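Local coordinates for putative uncharacterized protein (PDB 4E40) that acts as a trypanosome cell-surface haptoglobin-hemoglobin receptor, probably binding its ligand through an elongated helical bundle for nutrient uptake, at residues Val155-Ala158 against Ala159-Ser163; Ala18-Leu21 against Arg22-Ala26; Ala90-Val93 against Ala94-Leu98. All coordinates share one frame; numbering follows the deposited sequence.

Contact 1: Val155-Ala158 against Ala159-Ser163; sequences VKEA and AEECS. Unlike the reference sequence in segment 155-158: Glu-157 (reference Lys).
The carboxylate of Glu-157 meets two others, those of Glu-160 and Glu-161, at the C-terminal end of the short helix 153-160 in this helical-bundle receptor. On one side, Glu-157 OE1 comes to 2.7 Å from Glu-161 OE2, the two planes turned 67° apart; one of these acids probably holds a proton at so short a separation. On the other, Glu-157 OE2 lies 3.3 Å from Glu-160 OE1, and here the planes are almost perpendicular (86°). Glu-157, which replaces a reference lysine, reaches both through the bend at its second torsion (chi2 54°). Glu-160 stays extended and lays OE2 beside the aliphatic part of Lys-156, 3.4 Å from its CG, whereas the Lys-156 ammonium stays beyond salt-bridge range. Main-chain i to i+4 bonds, Ala-159 to Val-155 and Glu-160 to Lys-156, hold the turn that carries these acids. Val-155 and Ala-158 pack onto Val-15 of helix 12-26, and Cys-162, just beyond the helix, is disulfide-bonded to Cys-19 of that same helix. Toward the end of the helix the Glu-161 N-H is shared: Glu-161 N donates to Glu-157 O at 3.2 Å and, only weakly, to Ala-158 O.

Contact 2: Ala18-Leu21 against Arg22-Ala26; sequences ACEL and RAQLA
Leu-21 and Leu-25, one turn apart on helix 12-26, supply the apolar part of this contact. Leu-21 CG packs 3.8 Å from Leu-25 CD1, the side chains crossing at a slant. Leu-21 points its CG anti to the backbone N (chi1 178°), while Leu-25 carries its CG beside its own N, a combination that brings the branched ends together between turns. Both leucines also touch Leu-175 of helix 172-180, and Leu-25 reaches Phe-195 and Ile-198 of helix 192-246, so the pair belongs to the bundle interior.

Backbone bonding is that of an unbroken alpha helix: four i to i+4 bonds join the segments, among them Leu-25 N to Leu-21 O at 2.9 Å. The covalent tie is Cys-19 SG, bonded to Cys-162 SG in the loop after helix 153-160.

The polar interactions gather round Arg-22. Bends at chi2 (-100°) and chi3 (-59°) curl its chain back beside the helix, where NE meets water 1. This water sits in plane at the guanidinium edge, accepting from Arg-22 NE at 2.7 Å and donating to Cys-19 O at 2.9 Å. Cys-19 O thus serves two donors, since Ala-23 N reaches it as well, at 3.1 Å. Farther out, Arg-22 NH1 bonds Ser-141 of helix 82-147, and NH2 makes a weak bond to Ser-163 O.

Exposed Glu-20 leans over the buried Gln-24, its OE2 3.7 Å from Gln-24 CG. Taken together, the chemistry implies that the buried guanidinium is probably stabilised largely by one bridging water and by neutral oxygens, Glu-164 adding a long, weak ion pair.

Contact 3: Ala90-Val93 against Ala94-Leu98; sequences AAAV and AHHAL
His-96 sets its imidazole over the carbonyl of Ala-92, one turn back on the long helix 82-147, so that the ring face rests on backbone oxygen. Ala-92 O lies 3.1 Å from the ring plane, over its centre, and takes the N-H of the same histidine as well, His-96 N to Ala-92 O being 2.9 Å. His-96 ND1 lies 3.3 Å from Ala-92 O, but the angle is too poor for a hydrogen bond, since the oxygen stands over the ring. The CE1 corner of the His-96 ring comes 4.1 Å from Ala-92 CB. His-95 begins alike, with CG beside the backbone N, but the second torsions differ: chi2 is 160° in His-96 and -93° in His-95. The latter turns an edge to the Ala-91 carbonyl carbon, although the oxygen there is modelled too close for the detail to be trusted. Val-93 holds CG1 anti to its own N (chi1 167°), which places CG1 3.5 Å from Ala-94 N. Main-chain bonds continue past it, Ala-97 N reaching Val-93 O at 2.9 Å. Among the neighbouring helices, no strands being present, Ala-91 and His-95 face helix 28-73, where His-95 NE2 bonds Ser-68 weakly, whereas Ala-90, Val-93 and Ala-97 pack on helix 192-246.

From the N terminus, contact 2 comes first, on helix 12-26; contact 3 follows near the start of helix 82-147, and contact 1 comes last, on helix 153-160. Each is local to a continuous stretch, so none closes a long loop by itself, and they run in series without nesting or crossing. The long closure is made between them: the Cys-19 to Cys-162 disulfide ties contact 2 to contact 1, spanning helices 28-73 and 82-147, with contact 3 on the latter. Centres of contacts 1 and 2 are about 14 Å apart, whereas contact 3 lies about 77 Å from contact 1, centre to centre, toward the opposite end of the bundle.

Contact 1: Val155-Ala158 against Ala159-Ser163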
loop_
_atom_site.group_PDB
_atom_site.type_symbol
_atom_site.label_atom_id
_atom_site.label_comp_id
_atom_site.label_asym_id
_atom_site.label_seq_id
_atom_site.Cartn_x
_atom_site.Cartn_y
_atom_site.Cartn_z
ATOM N N VAL A 155 -16.202 -38.832 17.843
ATOM C CA VAL A 155 -15.001 -38.121 17.366
ATOM C C VAL A 155 -14.488 -38.769 16.088
ATOM O O VAL A 155 -14.252 -38.090 15.085
ATOM C CB VAL A 155 -13.907 -38.066 18.437
ATOM C CG1 VAL A 155 -12.581 -37.597 17.874
ATOM C CG2 VAL A 155 -14.335 -37.171 19.605
ATOM N N LYS A 156 -14.369 -40.110 16.125
ATOM C CA LYS A 156 -13.803 -40.811 14.956
ATOM C C LYS A 156 -14.679 -40.594 13.707
ATOM O O LYS A 156 -14.174 -40.318 12.640
ATOM C CB LYS A 156 -13.667 -42.326 15.258
ATOM C CG LYS A 156 -13.356 -43.109 13.992
ATOM C CD LYS A 156 -13.537 -44.603 14.259
ATOM C CE LYS A 156 -12.220 -45.216 14.687
ATOM N NZ LYS A 156 -12.050 -46.576 14.060
ATOM N N GLU A 157 -15.990 -40.736 13.856
ATOM C CA GLU A 157 -16.942 -40.523 12.831
ATOM C C GLU A 157 -16.873 -39.110 12.272
ATOM O O GLU A 157 -16.807 -38.886 11.052
ATOM C CB GLU A 157 -18.362 -40.897 13.309
ATOM C CG GLU A 157 -19.429 -40.676 12.249
ATOM C CD GLU A 157 -19.105 -41.393 10.939
ATOM O OE1 GLU A 157 -19.437 -40.855 9.840
ATOM O OE2 GLU A 157 -18.501 -42.494 11.004
ATOM N N ALA A 158 -16.890 -38.119 13.163
ATOM C CA ALA A 158 -16.771 -36.767 12.673
ATOM C C ALA A 158 -15.465 -36.538 11.904
ATOM O O ALA A 158 -15.446 -35.738 10.955
ATOM C CB ALA A 158 -16.830 -35.796 13.870
ATOM N N ALA A 159 -14.368 -37.120 12.377
ATOM C CA ALA A 159 -13.064 -36.923 11.724
ATOM C C ALA A 159 -13.077 -37.556 10.304
ATOM O O ALA A 159 -12.509 -36.980 9.346
ATOM C CB ALA A 159 -11.952 -37.505 12.572
ATOM N N GLU A 160 -13.756 -38.691 10.163
ATOM C CA GLU A 160 -13.871 -39.304 8.822
ATOM C C GLU A 160 -14.712 -38.455 7.852
ATOM O O GLU A 160 -14.465 -38.485 6.638
ATOM C CB GLU A 160 -14.404 -40.744 8.936
ATOM C CG GLU A 160 -13.438 -41.674 9.632
ATOM C CD GLU A 160 -14.117 -42.935 10.136
ATOM O OE1 GLU A 160 -15.373 -43.015 10.044
ATOM O OE2 GLU A 160 -13.401 -43.838 10.634
ATOM N N GLU A 161 -15.663 -37.671 8.377
ATOM C CA GLU A 161 -16.514 -36.815 7.603
ATOM C C GLU A 161 -15.801 -35.489 7.273
ATOM O O GLU A 161 -16.301 -34.682 6.494
ATOM C CB GLU A 161 -17.792 -36.517 8.374
ATOM C CG GLU A 161 -18.773 -37.673 8.495
ATOM C CD GLU A 161 -19.771 -37.487 9.649
ATOM O OE1 GLU A 161 -19.784 -36.411 10.300
ATOM O OE2 GLU A 161 -20.546 -38.422 9.927
ATOM N N CYS A 162 -14.648 -35.247 7.880
ATOM C CA CYS A 162 -13.990 -33.985 7.648
ATOM C C CYS A 162 -13.160 -34.114 6.373
ATOM O O CYS A 162 -12.238 -34.916 6.287
ATOM C CB CYS A 162 -13.109 -33.553 8.836
ATOM S SG CYS A 162 -12.002 -32.116 8.504
ATOM N N SER A 163 -13.496 -33.329 5.377
ATOM C CA SER A 163 -12.659 -33.376 4.167
ATOM C C SER A 163 -11.578 -32.295 4.222
ATOM O O SER A 163 -11.792 -31.244 4.818
ATOM C CB SER A 163 -13.523 -33.220 2.920
ATOM O OG SER A 163 -14.191 -31.971 2.939
#

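Contact 2: Ala18-Leu21 against Arg22-Ala26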
loop_
_atom_site.group_PDB
_atom_site.type_symbol
_atom_site.label_atom_id
_atom_site.label_comp_id
_atom_site.label_asym_id
_atom_site.label_seq_id
_atom_site.Cartn_x
_atom_site.Cartn_y
_atom_site.Cartn_z
ATOM N N ALA A 18 -12.447 -27.959 14.397
ATOM C CA ALA A 18 -11.042 -28.118 13.934
ATOM C C ALA A 18 -10.997 -28.254 12.424
ATOM O O ALA A 18 -10.077 -27.710 11.803
ATOM C CB ALA A 18 -10.391 -29.323 14.619
ATOM N N CYS A 19 -11.996 -28.911 11.826
ATOM C CA CYS A 19 -12.084 -29.022 10.337
ATOM C C CYS A 19 -12.178 -27.632 9.734
ATOM O O CYS A 19 -11.414 -27.278 8.818
ATOM C CB CYS A 19 -13.352 -29.828 9.989
ATOM S SG CYS A 19 -13.219 -30.394 8.275
ATOM N N GLU A 20 -13.095 -26.805 10.291
ATOM C CA GLU A 20 -13.239 -25.422 9.782
ATOM C C GLU A 20 -11.952 -24.621 10.014
ATOM O O GLU A 20 -11.537 -23.840 9.156
ATOM C CB GLU A 20 -14.441 -24.700 10.403
ATOM C CG GLU A 20 -14.623 -23.246 9.915
ATOM C CD GLU A 20 -14.683 -23.123 8.403
ATOM O OE1 GLU A 20 -14.980 -24.145 7.719
ATOM O OE2 GLU A 20 -14.414 -22.023 7.863
ATOM N N LEU A 21 -11.355 -24.744 11.196
ATOM C CA LEU A 21 -10.110 -24.027 11.481
ATOM C C LEU A 21 -9.021 -24.408 10.464
ATOM O O LEU A 21 -8.295 -23.534 9.985
ATOM C CB LEU A 21 -9.603 -24.349 12.886
ATOM C CG LEU A 21 -8.285 -23.723 13.344
ATOM C CD1 LEU A 21 -8.313 -22.187 13.239
ATOM C CD2 LEU A 21 -7.849 -24.152 14.744
ATOM N N ARG A 22 -8.890 -25.710 10.189
ATOM C CA ARG A 22 -7.855 -26.133 9.231
ATOM C C ARG A 22 -8.103 -25.487 7.867
ATOM O O ARG A 22 -7.122 -25.045 7.223
ATOM C CB ARG A 22 -7.865 -27.669 9.107
ATOM C CG ARG A 22 -6.650 -28.208 8.331
ATOM C CD ARG A 22 -7.042 -28.538 6.867
ATOM N NE ARG A 22 -8.116 -29.528 6.777
ATOM C CZ ARG A 22 -7.995 -30.865 6.967
ATOM N NH1 ARG A 22 -6.812 -31.433 7.248
ATOM N NH2 ARG A 22 -9.064 -31.657 6.881
ATOM N N ALA A 23 -9.348 -25.449 7.411
ATOM C CA ALA A 23 -9.682 -24.814 6.114
ATOM C C ALA A 23 -9.342 -23.327 6.117
ATOM O O ALA A 23 -8.809 -22.808 5.119
ATOM C CB ALA A 23 -11.130 -25.018 5.716
ATOM N N GLN A 24 -9.545 -22.669 7.278
ATOM C CA GLN A 24 -9.155 -21.233 7.367
ATOM C C GLN A 24 -7.630 -21.052 7.326
ATOM O O GLN A 24 -7.120 -20.179 6.638
ATOM C CB GLN A 24 -9.650 -20.597 8.669
ATOM C CG GLN A 24 -11.163 -20.599 8.836
ATOM C CD GLN A 24 -11.862 -19.387 8.405
ATOM O OE1 GLN A 24 -12.848 -19.486 7.630
ATOM N NE2 GLN A 24 -11.292 -18.258 8.678
ATOM N N LEU A 25 -6.884 -21.874 8.093
ATOM C CA LEU A 25 -5.430 -21.755 8.150
ATOM C C LEU A 25 -4.885 -22.000 6.739
ATOM O O LEU A 25 -3.989 -21.257 6.303
ATOM C CB LEU A 25 -4.846 -22.784 9.146
ATOM C CG LEU A 25 -5.236 -22.403 10.616
ATOM C CD1 LEU A 25 -4.954 -23.617 11.511
ATOM C CD2 LEU A 25 -4.520 -21.152 11.127
ATOM N N ALA A 26 -5.444 -23.018 6.055
ATOM C CA ALA A 26 -5.014 -23.364 4.665
ATOM C C ALA A 26 -5.267 -22.198 3.721
ATOM O O ALA A 26 -4.538 -22.042 2.714
ATOM C CB ALA A 26 -5.744 -24.599 4.158
HETATM O O HOH W 1 -10.757 -28.837 6.493
#

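Contact 3: Ala90-Val93 against Ala94-Leu98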
loop_
_atom_site.group_PDB
_atom_site.type_symbol
_atom_site.label_atom_id
_atom_site.label_comp_id
_atom_site.label_asym_id
_atom_site.label_seq_id
_atom_site.Cartn_x
_atom_site.Cartn_y
_atom_site.Cartn_z
ATOM N N ALA A 90 5.278 39.467 -15.191
ATOM C CA ALA A 90 5.045 38.097 -15.624
ATOM C C ALA A 90 6.165 37.169 -15.165
ATOM O O ALA A 90 5.947 36.050 -14.744
ATOM C CB ALA A 90 4.887 38.030 -17.139
ATOM N N ALA A 91 7.412 37.626 -15.325
ATOM C CA ALA A 91 8.509 36.774 -14.857
ATOM C C ALA A 91 8.509 36.518 -13.352
ATOM O O ALA A 91 8.851 35.430 -12.889
ATOM C CB ALA A 91 9.857 37.435 -15.268
ATOM N N ALA A 92 8.071 37.525 -12.570
ATOM C CA ALA A 92 7.952 37.361 -11.119
ATOM C C ALA A 92 6.863 36.321 -10.826
ATOM O O ALA A 92 7.083 35.412 -10.016
ATOM C CB ALA A 92 7.520 38.704 -10.489
ATOM N N VAL A 93 5.774 36.383 -11.577
ATOM C CA VAL A 93 4.722 35.288 -11.454
ATOM C C VAL A 93 5.274 33.889 -11.745
ATOM O O VAL A 93 5.033 32.925 -11.015
ATOM C CB VAL A 93 3.500 35.588 -12.349
ATOM C CG1 VAL A 93 2.598 34.369 -12.496
ATOM C CG2 VAL A 93 2.710 36.750 -11.708
ATOM N N ALA A 94 6.080 33.791 -12.800
ATOM C CA ALA A 94 6.632 32.484 -13.152
ATOM C C ALA A 94 7.553 31.968 -12.042
ATOM O O ALA A 94 7.455 30.796 -11.678
ATOM C CB ALA A 94 7.410 32.599 -14.505
ATOM N N HIS A 95 8.404 32.845 -11.475
ATOM C CA HIS A 95 9.235 32.399 -10.349
ATOM C C HIS A 95 8.414 31.957 -9.165
ATOM O O HIS A 95 8.686 30.939 -8.554
ATOM C CB HIS A 95 10.166 33.542 -9.926
ATOM C CG HIS A 95 11.340 33.807 -10.857
ATOM N ND1 HIS A 95 12.563 33.228 -10.667
ATOM C CD2 HIS A 95 11.443 34.604 -11.963
ATOM C CE1 HIS A 95 13.458 33.746 -11.589
ATOM N NE2 HIS A 95 12.778 34.560 -12.403
ATOM N N HIS A 96 7.385 32.759 -8.854
ATOM C CA HIS A 96 6.572 32.422 -7.681
ATOM C C HIS A 96 5.820 31.119 -7.852
ATOM O O HIS A 96 5.740 30.314 -6.923
ATOM C CB HIS A 96 5.581 33.559 -7.372
ATOM C CG HIS A 96 6.266 34.845 -7.075
ATOM N ND1 HIS A 96 5.635 36.037 -7.157
ATOM C CD2 HIS A 96 7.549 35.099 -6.668
ATOM C CE1 HIS A 96 6.513 37.019 -6.871
ATOM N NE2 HIS A 96 7.670 36.444 -6.542
ATOM N N ALA A 97 5.348 30.866 -9.068
ATOM C CA ALA A 97 4.601 29.624 -9.362
ATOM C C ALA A 97 5.536 28.417 -9.283
ATOM O O ALA A 97 5.180 27.347 -8.784
ATOM C CB ALA A 97 3.906 29.666 -10.741
ATOM N N LEU A 98 6.790 28.615 -9.760
ATOM C CA LEU A 98 7.747 27.545 -9.620
ATOM C C LEU A 98 8.037 27.173 -8.169
ATOM O O LEU A 98 8.266 26.006 -7.901
ATOM C CB LEU A 98 9.089 27.950 -10.378
ATOM C CG LEU A 98 10.150 26.811 -10.312
ATOM C CD1 LEU A 98 9.760 25.573 -11.113
ATOM C CD2 LEU A 98 11.466 27.384 -10.866
#